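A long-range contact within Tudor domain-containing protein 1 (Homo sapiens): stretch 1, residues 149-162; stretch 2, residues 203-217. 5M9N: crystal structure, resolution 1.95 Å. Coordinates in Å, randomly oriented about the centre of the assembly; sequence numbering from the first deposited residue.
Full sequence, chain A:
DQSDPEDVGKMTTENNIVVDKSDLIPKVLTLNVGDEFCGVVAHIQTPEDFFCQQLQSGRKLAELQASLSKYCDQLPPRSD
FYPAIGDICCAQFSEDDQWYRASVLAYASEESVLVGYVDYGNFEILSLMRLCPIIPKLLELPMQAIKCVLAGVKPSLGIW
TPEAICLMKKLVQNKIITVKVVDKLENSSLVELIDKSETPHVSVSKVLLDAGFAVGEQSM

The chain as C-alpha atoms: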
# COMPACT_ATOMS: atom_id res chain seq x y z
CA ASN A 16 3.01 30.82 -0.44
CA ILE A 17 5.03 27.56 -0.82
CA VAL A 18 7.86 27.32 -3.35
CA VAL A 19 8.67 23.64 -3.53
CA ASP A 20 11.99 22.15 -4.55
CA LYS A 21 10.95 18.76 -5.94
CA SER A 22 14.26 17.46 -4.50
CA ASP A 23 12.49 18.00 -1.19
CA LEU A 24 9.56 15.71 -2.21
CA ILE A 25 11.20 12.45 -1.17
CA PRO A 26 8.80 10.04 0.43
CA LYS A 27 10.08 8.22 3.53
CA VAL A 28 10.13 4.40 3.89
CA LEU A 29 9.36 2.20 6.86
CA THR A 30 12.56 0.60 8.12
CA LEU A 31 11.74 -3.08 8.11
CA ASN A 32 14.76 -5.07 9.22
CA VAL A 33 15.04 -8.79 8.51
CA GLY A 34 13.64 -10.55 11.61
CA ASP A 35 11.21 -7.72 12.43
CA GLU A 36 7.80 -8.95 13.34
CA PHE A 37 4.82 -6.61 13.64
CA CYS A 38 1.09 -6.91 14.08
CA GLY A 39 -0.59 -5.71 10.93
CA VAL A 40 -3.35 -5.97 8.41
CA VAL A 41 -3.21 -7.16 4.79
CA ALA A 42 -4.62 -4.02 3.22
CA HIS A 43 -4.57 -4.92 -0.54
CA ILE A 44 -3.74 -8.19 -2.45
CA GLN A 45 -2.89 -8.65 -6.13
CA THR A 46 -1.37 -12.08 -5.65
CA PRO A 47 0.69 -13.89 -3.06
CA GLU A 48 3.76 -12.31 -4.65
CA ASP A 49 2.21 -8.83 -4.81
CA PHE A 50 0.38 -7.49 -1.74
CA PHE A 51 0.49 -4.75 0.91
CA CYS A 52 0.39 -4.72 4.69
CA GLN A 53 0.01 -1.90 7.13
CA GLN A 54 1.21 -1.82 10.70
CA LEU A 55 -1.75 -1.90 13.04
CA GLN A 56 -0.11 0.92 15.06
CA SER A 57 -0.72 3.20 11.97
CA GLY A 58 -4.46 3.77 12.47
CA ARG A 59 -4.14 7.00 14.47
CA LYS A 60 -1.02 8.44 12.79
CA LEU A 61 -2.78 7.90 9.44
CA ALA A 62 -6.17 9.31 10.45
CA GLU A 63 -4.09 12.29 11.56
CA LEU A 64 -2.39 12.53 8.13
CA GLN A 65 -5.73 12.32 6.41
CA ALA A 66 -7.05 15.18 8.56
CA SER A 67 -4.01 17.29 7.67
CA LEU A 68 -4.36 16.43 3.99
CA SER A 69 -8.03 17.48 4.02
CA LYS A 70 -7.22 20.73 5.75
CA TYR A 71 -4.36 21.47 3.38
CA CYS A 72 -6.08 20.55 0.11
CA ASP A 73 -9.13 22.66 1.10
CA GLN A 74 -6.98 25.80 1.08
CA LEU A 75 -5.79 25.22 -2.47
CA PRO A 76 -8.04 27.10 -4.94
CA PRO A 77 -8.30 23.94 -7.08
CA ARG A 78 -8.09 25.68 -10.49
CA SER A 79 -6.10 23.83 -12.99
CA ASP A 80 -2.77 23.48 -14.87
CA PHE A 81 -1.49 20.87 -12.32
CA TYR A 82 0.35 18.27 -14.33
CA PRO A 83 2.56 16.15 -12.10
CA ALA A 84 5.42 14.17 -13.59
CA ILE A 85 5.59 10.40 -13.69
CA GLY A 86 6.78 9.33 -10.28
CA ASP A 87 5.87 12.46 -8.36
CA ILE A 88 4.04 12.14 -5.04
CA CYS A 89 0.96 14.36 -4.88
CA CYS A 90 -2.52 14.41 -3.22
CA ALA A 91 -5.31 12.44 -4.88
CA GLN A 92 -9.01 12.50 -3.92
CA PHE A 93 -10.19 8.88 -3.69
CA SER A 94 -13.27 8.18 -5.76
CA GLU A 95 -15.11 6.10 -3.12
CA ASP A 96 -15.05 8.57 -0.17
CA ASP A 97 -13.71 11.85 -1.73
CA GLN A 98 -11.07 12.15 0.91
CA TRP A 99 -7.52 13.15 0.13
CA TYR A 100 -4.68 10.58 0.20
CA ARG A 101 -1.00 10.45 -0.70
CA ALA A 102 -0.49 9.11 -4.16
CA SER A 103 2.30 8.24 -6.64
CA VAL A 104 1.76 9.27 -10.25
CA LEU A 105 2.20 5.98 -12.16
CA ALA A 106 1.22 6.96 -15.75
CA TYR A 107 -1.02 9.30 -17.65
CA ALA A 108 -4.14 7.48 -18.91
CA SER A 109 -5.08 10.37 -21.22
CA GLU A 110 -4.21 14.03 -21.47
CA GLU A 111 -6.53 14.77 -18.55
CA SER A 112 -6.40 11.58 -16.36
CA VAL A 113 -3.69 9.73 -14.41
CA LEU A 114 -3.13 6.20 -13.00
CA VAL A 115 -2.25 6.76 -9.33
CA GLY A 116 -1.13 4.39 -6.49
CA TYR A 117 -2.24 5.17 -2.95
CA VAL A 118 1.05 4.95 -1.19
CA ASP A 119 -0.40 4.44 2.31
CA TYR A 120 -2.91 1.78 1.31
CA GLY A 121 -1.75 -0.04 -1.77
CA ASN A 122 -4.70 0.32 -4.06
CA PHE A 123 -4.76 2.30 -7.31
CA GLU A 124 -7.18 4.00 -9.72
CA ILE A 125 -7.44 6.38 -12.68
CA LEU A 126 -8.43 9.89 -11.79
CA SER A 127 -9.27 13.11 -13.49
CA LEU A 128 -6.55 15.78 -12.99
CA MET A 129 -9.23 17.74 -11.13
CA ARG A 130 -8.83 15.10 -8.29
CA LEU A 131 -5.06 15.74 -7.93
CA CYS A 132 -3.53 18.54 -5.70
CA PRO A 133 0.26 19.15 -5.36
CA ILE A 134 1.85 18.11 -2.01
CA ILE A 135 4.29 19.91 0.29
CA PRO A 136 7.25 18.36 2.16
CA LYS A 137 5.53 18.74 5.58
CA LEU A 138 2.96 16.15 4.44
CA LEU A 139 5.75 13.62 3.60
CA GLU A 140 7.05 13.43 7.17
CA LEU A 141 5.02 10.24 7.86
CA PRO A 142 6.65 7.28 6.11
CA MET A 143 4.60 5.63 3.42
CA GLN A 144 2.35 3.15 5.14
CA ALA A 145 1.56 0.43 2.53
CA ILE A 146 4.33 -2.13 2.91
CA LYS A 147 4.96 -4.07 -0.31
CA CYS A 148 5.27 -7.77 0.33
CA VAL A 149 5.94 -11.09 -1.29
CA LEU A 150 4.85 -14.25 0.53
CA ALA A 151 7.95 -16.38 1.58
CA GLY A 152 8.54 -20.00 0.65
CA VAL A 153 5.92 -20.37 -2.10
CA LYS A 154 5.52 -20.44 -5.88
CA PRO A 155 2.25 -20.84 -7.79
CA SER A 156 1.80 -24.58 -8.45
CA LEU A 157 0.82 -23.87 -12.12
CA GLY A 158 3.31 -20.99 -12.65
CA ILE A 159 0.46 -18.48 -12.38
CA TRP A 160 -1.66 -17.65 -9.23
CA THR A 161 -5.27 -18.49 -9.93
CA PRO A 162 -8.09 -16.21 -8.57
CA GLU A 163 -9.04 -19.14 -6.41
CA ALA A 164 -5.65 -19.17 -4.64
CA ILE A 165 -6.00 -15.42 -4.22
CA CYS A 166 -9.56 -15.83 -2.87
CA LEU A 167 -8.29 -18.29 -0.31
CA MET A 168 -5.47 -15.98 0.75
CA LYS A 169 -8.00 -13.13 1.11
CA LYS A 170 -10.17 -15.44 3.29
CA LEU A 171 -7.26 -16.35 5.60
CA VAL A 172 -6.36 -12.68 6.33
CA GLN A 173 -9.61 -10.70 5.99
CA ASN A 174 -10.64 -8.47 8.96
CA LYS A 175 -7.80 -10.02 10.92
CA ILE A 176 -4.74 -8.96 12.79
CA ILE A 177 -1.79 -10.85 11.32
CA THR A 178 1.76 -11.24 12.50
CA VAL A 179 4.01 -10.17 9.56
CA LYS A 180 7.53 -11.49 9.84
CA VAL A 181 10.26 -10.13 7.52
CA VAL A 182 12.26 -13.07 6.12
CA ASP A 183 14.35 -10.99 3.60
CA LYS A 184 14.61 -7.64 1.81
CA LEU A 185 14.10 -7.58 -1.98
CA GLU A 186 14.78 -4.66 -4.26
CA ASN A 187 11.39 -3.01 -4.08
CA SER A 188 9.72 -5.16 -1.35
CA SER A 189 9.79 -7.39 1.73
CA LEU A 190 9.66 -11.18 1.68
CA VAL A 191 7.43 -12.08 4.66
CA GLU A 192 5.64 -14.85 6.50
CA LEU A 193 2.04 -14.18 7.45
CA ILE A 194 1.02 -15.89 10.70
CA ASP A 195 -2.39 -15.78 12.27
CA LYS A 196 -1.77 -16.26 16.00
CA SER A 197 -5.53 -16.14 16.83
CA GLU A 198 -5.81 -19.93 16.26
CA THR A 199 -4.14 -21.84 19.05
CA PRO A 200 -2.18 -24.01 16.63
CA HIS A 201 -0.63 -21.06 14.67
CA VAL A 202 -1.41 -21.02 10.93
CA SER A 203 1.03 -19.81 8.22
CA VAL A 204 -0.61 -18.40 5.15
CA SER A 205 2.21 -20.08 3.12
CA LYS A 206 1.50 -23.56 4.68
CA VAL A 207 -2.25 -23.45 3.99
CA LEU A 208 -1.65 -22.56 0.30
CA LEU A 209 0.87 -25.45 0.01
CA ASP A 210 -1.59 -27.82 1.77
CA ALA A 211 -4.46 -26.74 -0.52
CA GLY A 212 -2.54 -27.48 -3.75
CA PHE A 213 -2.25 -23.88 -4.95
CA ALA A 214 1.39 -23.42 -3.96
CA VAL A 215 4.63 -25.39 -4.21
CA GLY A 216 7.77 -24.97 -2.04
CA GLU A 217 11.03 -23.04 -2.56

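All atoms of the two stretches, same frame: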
# COMPACT_ATOMS: atom_id res chain seq x y z
N VAL A 149 6.00 -9.86 -0.57
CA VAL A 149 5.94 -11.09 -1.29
C VAL A 149 5.93 -12.22 -0.24
O VAL A 149 6.70 -12.18 0.68
CB VAL A 149 7.25 -11.26 -2.06
CG1 VAL A 149 7.31 -12.63 -2.74
CG2 VAL A 149 7.42 -10.12 -3.03
N LEU A 150 5.05 -13.20 -0.42
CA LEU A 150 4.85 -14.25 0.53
C LEU A 150 6.00 -15.26 0.41
O LEU A 150 6.20 -15.82 -0.65
CB LEU A 150 3.49 -14.92 0.31
CG LEU A 150 3.14 -15.83 1.51
CD1 LEU A 150 2.79 -15.00 2.74
CD2 LEU A 150 2.00 -16.77 1.22
N ALA A 151 6.78 -15.44 1.49
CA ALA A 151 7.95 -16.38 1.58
C ALA A 151 7.60 -17.84 1.38
O ALA A 151 6.54 -18.30 1.80
CB ALA A 151 8.67 -16.26 2.94
N GLY A 152 8.53 -18.54 0.72
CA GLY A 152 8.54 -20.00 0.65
C GLY A 152 7.61 -20.64 -0.37
O GLY A 152 7.50 -21.86 -0.37
N VAL A 153 6.95 -19.84 -1.21
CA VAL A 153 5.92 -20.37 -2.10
C VAL A 153 6.07 -19.89 -3.52
O VAL A 153 6.55 -18.79 -3.76
CB VAL A 153 4.47 -20.07 -1.66
CG1 VAL A 153 4.14 -20.83 -0.41
CG2 VAL A 153 4.18 -18.55 -1.54
N LYS A 154 5.68 -20.76 -4.45
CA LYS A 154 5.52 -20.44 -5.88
C LYS A 154 4.18 -20.99 -6.30
O LYS A 154 3.71 -21.99 -5.73
CB LYS A 154 6.54 -21.19 -6.70
CG LYS A 154 8.00 -20.94 -6.38
CD LYS A 154 8.84 -22.18 -6.70
CE LYS A 154 8.64 -22.71 -8.11
NZ LYS A 154 9.78 -23.57 -8.52
N PRO A 155 3.56 -20.37 -7.32
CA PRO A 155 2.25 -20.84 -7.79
C PRO A 155 2.37 -22.21 -8.43
O PRO A 155 3.18 -22.36 -9.35
CB PRO A 155 1.87 -19.82 -8.87
CG PRO A 155 3.13 -19.12 -9.24
CD PRO A 155 4.05 -19.20 -8.08
N SER A 156 1.56 -23.19 -8.01
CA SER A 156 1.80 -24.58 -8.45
C SER A 156 1.56 -24.81 -9.94
O SER A 156 1.98 -25.83 -10.44
CB SER A 156 1.05 -25.62 -7.61
OG SER A 156 -0.30 -25.78 -8.00
N LEU A 157 0.90 -23.87 -10.64
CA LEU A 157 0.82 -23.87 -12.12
C LEU A 157 1.82 -22.96 -12.82
O LEU A 157 2.01 -23.10 -14.03
CB LEU A 157 -0.58 -23.46 -12.58
CG LEU A 157 -1.76 -24.26 -12.02
CD1 LEU A 157 -3.07 -23.76 -12.60
CD2 LEU A 157 -1.58 -25.74 -12.30
N GLY A 158 2.46 -22.05 -12.08
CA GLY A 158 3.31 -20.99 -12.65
C GLY A 158 2.60 -19.64 -12.70
O GLY A 158 3.22 -18.60 -13.01
N ILE A 159 1.30 -19.67 -12.46
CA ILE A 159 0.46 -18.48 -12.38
C ILE A 159 -0.42 -18.66 -11.14
O ILE A 159 -0.94 -19.77 -10.96
CB ILE A 159 -0.52 -18.40 -13.57
CG1 ILE A 159 0.15 -18.72 -14.91
CG2 ILE A 159 -1.18 -17.03 -13.61
CD1 ILE A 159 1.19 -17.74 -15.38
N TRP A 160 -0.63 -17.60 -10.33
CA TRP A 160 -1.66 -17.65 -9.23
C TRP A 160 -3.06 -17.48 -9.79
O TRP A 160 -3.37 -16.49 -10.49
CB TRP A 160 -1.43 -16.61 -8.13
CG TRP A 160 -0.12 -16.72 -7.47
CD1 TRP A 160 0.98 -15.99 -7.77
CD2 TRP A 160 0.27 -17.62 -6.42
NE1 TRP A 160 2.02 -16.37 -6.98
CE2 TRP A 160 1.62 -17.37 -6.13
CE3 TRP A 160 -0.40 -18.63 -5.68
CZ2 TRP A 160 2.33 -18.06 -5.13
CZ3 TRP A 160 0.31 -19.33 -4.69
CH2 TRP A 160 1.66 -19.04 -4.43
N THR A 161 -3.89 -18.47 -9.50
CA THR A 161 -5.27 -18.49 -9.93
C THR A 161 -6.13 -17.71 -8.93
O THR A 161 -5.86 -17.78 -7.71
CB THR A 161 -5.79 -19.92 -9.98
OG1 THR A 161 -5.69 -20.51 -8.68
CG2 THR A 161 -4.98 -20.73 -10.93
N PRO A 162 -7.19 -17.01 -9.42
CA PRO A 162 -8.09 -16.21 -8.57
C PRO A 162 -8.67 -16.98 -7.40
O PRO A 162 -9.07 -16.35 -6.42
CB PRO A 162 -9.22 -15.77 -9.53
CG PRO A 162 -9.08 -16.64 -10.73
CD PRO A 162 -7.63 -16.99 -10.84
N SER A 203 0.22 -20.56 9.17
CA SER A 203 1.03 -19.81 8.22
C SER A 203 0.20 -19.73 6.98
O SER A 203 -0.39 -20.73 6.58
CB SER A 203 2.32 -20.59 7.91
OG SER A 203 3.19 -19.92 7.02
N VAL A 204 0.15 -18.54 6.36
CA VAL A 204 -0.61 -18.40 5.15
C VAL A 204 0.08 -19.26 4.08
O VAL A 204 -0.61 -19.91 3.33
CB VAL A 204 -0.79 -16.92 4.72
CG1 VAL A 204 -1.48 -16.80 3.37
CG2 VAL A 204 -1.61 -16.18 5.78
N SER A 205 1.42 -19.24 4.03
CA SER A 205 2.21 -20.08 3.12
C SER A 205 1.81 -21.56 3.22
O SER A 205 1.51 -22.17 2.22
CB SER A 205 3.72 -19.93 3.42
OG SER A 205 4.23 -18.62 3.11
N LYS A 206 1.78 -22.10 4.43
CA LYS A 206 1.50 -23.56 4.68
C LYS A 206 0.11 -23.98 4.18
O LYS A 206 -0.02 -25.00 3.52
CB LYS A 206 1.69 -23.95 6.18
CG LYS A 206 1.46 -25.45 6.53
CD LYS A 206 2.15 -26.42 5.56
CE LYS A 206 2.40 -27.83 6.13
NZ LYS A 206 1.31 -28.35 7.00
N VAL A 207 -0.89 -23.14 4.43
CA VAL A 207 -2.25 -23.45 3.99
C VAL A 207 -2.33 -23.51 2.45
O VAL A 207 -2.98 -24.39 1.89
CB VAL A 207 -3.28 -22.43 4.51
CG1 VAL A 207 -4.66 -22.73 3.93
CG2 VAL A 207 -3.34 -22.42 6.03
N LEU A 208 -1.69 -22.56 1.77
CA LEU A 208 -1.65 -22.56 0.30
C LEU A 208 -0.92 -23.79 -0.30
O LEU A 208 -1.35 -24.32 -1.34
CB LEU A 208 -1.03 -21.26 -0.23
CG LEU A 208 -1.81 -19.96 -0.01
CD1 LEU A 208 -0.98 -18.76 -0.45
CD2 LEU A 208 -3.14 -19.96 -0.77
N LEU A 209 0.19 -24.19 0.32
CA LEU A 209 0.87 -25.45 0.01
C LEU A 209 -0.04 -26.66 0.28
O LEU A 209 -0.16 -27.52 -0.58
CB LEU A 209 2.16 -25.58 0.84
CG LEU A 209 3.26 -24.58 0.45
CD1 LEU A 209 4.18 -24.22 1.61
CD2 LEU A 209 4.07 -25.12 -0.71
N ASP A 210 -0.70 -26.70 1.44
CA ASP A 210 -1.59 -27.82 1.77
C ASP A 210 -2.79 -27.91 0.83
O ASP A 210 -3.23 -29.01 0.52
CB ASP A 210 -2.06 -27.75 3.22
CG ASP A 210 -0.95 -28.03 4.21
OD1 ASP A 210 0.17 -28.42 3.82
OD2 ASP A 210 -1.18 -27.87 5.42
N ALA A 211 -3.29 -26.78 0.36
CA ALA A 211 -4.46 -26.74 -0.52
C ALA A 211 -4.17 -27.01 -2.00
O ALA A 211 -5.10 -27.00 -2.82
CB ALA A 211 -5.19 -25.42 -0.38
N GLY A 212 -2.91 -27.22 -2.36
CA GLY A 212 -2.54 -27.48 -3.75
C GLY A 212 -1.95 -26.27 -4.46
O GLY A 212 -1.03 -26.42 -5.24
N PHE A 213 -2.46 -25.08 -4.14
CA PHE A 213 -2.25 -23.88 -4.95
C PHE A 213 -0.79 -23.47 -5.03
O PHE A 213 -0.36 -22.90 -6.04
CB PHE A 213 -3.10 -22.70 -4.44
CG PHE A 213 -4.58 -23.00 -4.33
CD1 PHE A 213 -5.29 -23.49 -5.43
CD2 PHE A 213 -5.26 -22.82 -3.13
CE1 PHE A 213 -6.65 -23.77 -5.33
CE2 PHE A 213 -6.62 -23.11 -3.04
CZ PHE A 213 -7.31 -23.58 -4.13
N ALA A 214 -0.01 -23.79 -4.00
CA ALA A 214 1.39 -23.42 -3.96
C ALA A 214 2.29 -24.62 -3.92
O ALA A 214 1.87 -25.67 -3.51
CB ALA A 214 1.65 -22.56 -2.75
N VAL A 215 3.53 -24.41 -4.32
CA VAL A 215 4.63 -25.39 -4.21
C VAL A 215 5.82 -24.70 -3.51
O VAL A 215 5.98 -23.47 -3.60
CB VAL A 215 5.06 -25.97 -5.60
CG1 VAL A 215 3.96 -26.86 -6.21
CG2 VAL A 215 5.47 -24.88 -6.59
N GLY A 216 6.67 -25.49 -2.86
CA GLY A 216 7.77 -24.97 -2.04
C GLY A 216 8.97 -24.38 -2.79
O GLY A 216 9.23 -24.76 -3.93
N GLU A 217 9.67 -23.43 -2.15
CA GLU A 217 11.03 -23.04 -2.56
C GLU A 217 11.90 -22.63 -1.39
O GLU A 217 11.40 -22.12 -0.39
CB GLU A 217 10.98 -21.90 -3.56
CG GLU A 217 10.07 -20.75 -3.14
CD GLU A 217 10.24 -19.54 -4.03
OE1 GLU A 217 10.68 -19.69 -5.19
OE2 GLU A 217 9.94 -18.43 -3.56
O HOH W 1 8.10 -16.87 -2.23
O HOH W 2 10.94 -17.55 -0.61

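The contact joins a short strand, 153-155, to a helix, 204-210, and the strand that follows it, 214-216. The two strands run antiparallel, and backbone hydrogen bonds do most of the polar work. K154 and V215 form the hydrogen-bonded pair: K154 N donates to V215 O at 2.9 Å, and V215 N returns to K154 O at 2.8 Å. The ladder continues at one end, where E217 N reaches G152 O at 3.2 Å, and at the other, where S156 N reaches F213 O at 2.8 Å. P155 sits opposite A214 in a non-hydrogen-bonded pair, so the amide hydrogen that proline lacks is not missed on this side. P155 O accepts from G158 N at 2.8 Å, closing a type I turn.

Two serines extend the network, each serving a carbonyl that the ladder leaves out. S205, on the helix, points toward stretch 1 with chi1 in m, and its OG donates to A151 O at 2.7 Å. This hydroxyl is buried, so a firm acceptor matters. Within the turn, S156 OG donates to G212 O at 2.9 Å, so this one residue holds consecutive carbonyls, with its side chain on G212 and its amide on F213.

G152, G158 and G212 all have positive phi, which favours glycine; at G158 and G212 a CB would also be jammed against the carbonyl O of the residue before.

Under the ladder lies an apolar layer. V153 CG1 packs on A214 CB at 3.8 Å and on L209 CD1 at 3.9 Å, a branched residue filling the space between strand and helix. L150 CD2 meets L208 CD1 at 4.0 Å and V204 CG1 at 4.1 Å. W160 leaves its backbone sideways but brings its ring end inward, with A214 CB at the ring edge, 3.9 Å from W160 CH2; its NE1 is satisfied elsewhere in the structure. Small A214 thus takes contacts from both V153 and W160.

K154 and V215 share the other face of the sheet, where the lysine is exposed and its aliphatic part packs, K154 CB to V215 CG2 at 3.8 Å. K154 CG also comes within 3.2 Å of E217 OE1.

E217 finishes the edge through water. Water 2 accepts from G152 N at 2.9 Å and donates to E217 OE2 at 3.2 Å. Water 1 lies 2.7 Å from L150 O and 2.8 Å from E217 OE2, and accepts a weak bond from V153 N at 3.3 Å. Water thus serves G152 N and, weakly, V153 N, while A214 N donates to L208 O at 3.0 Å.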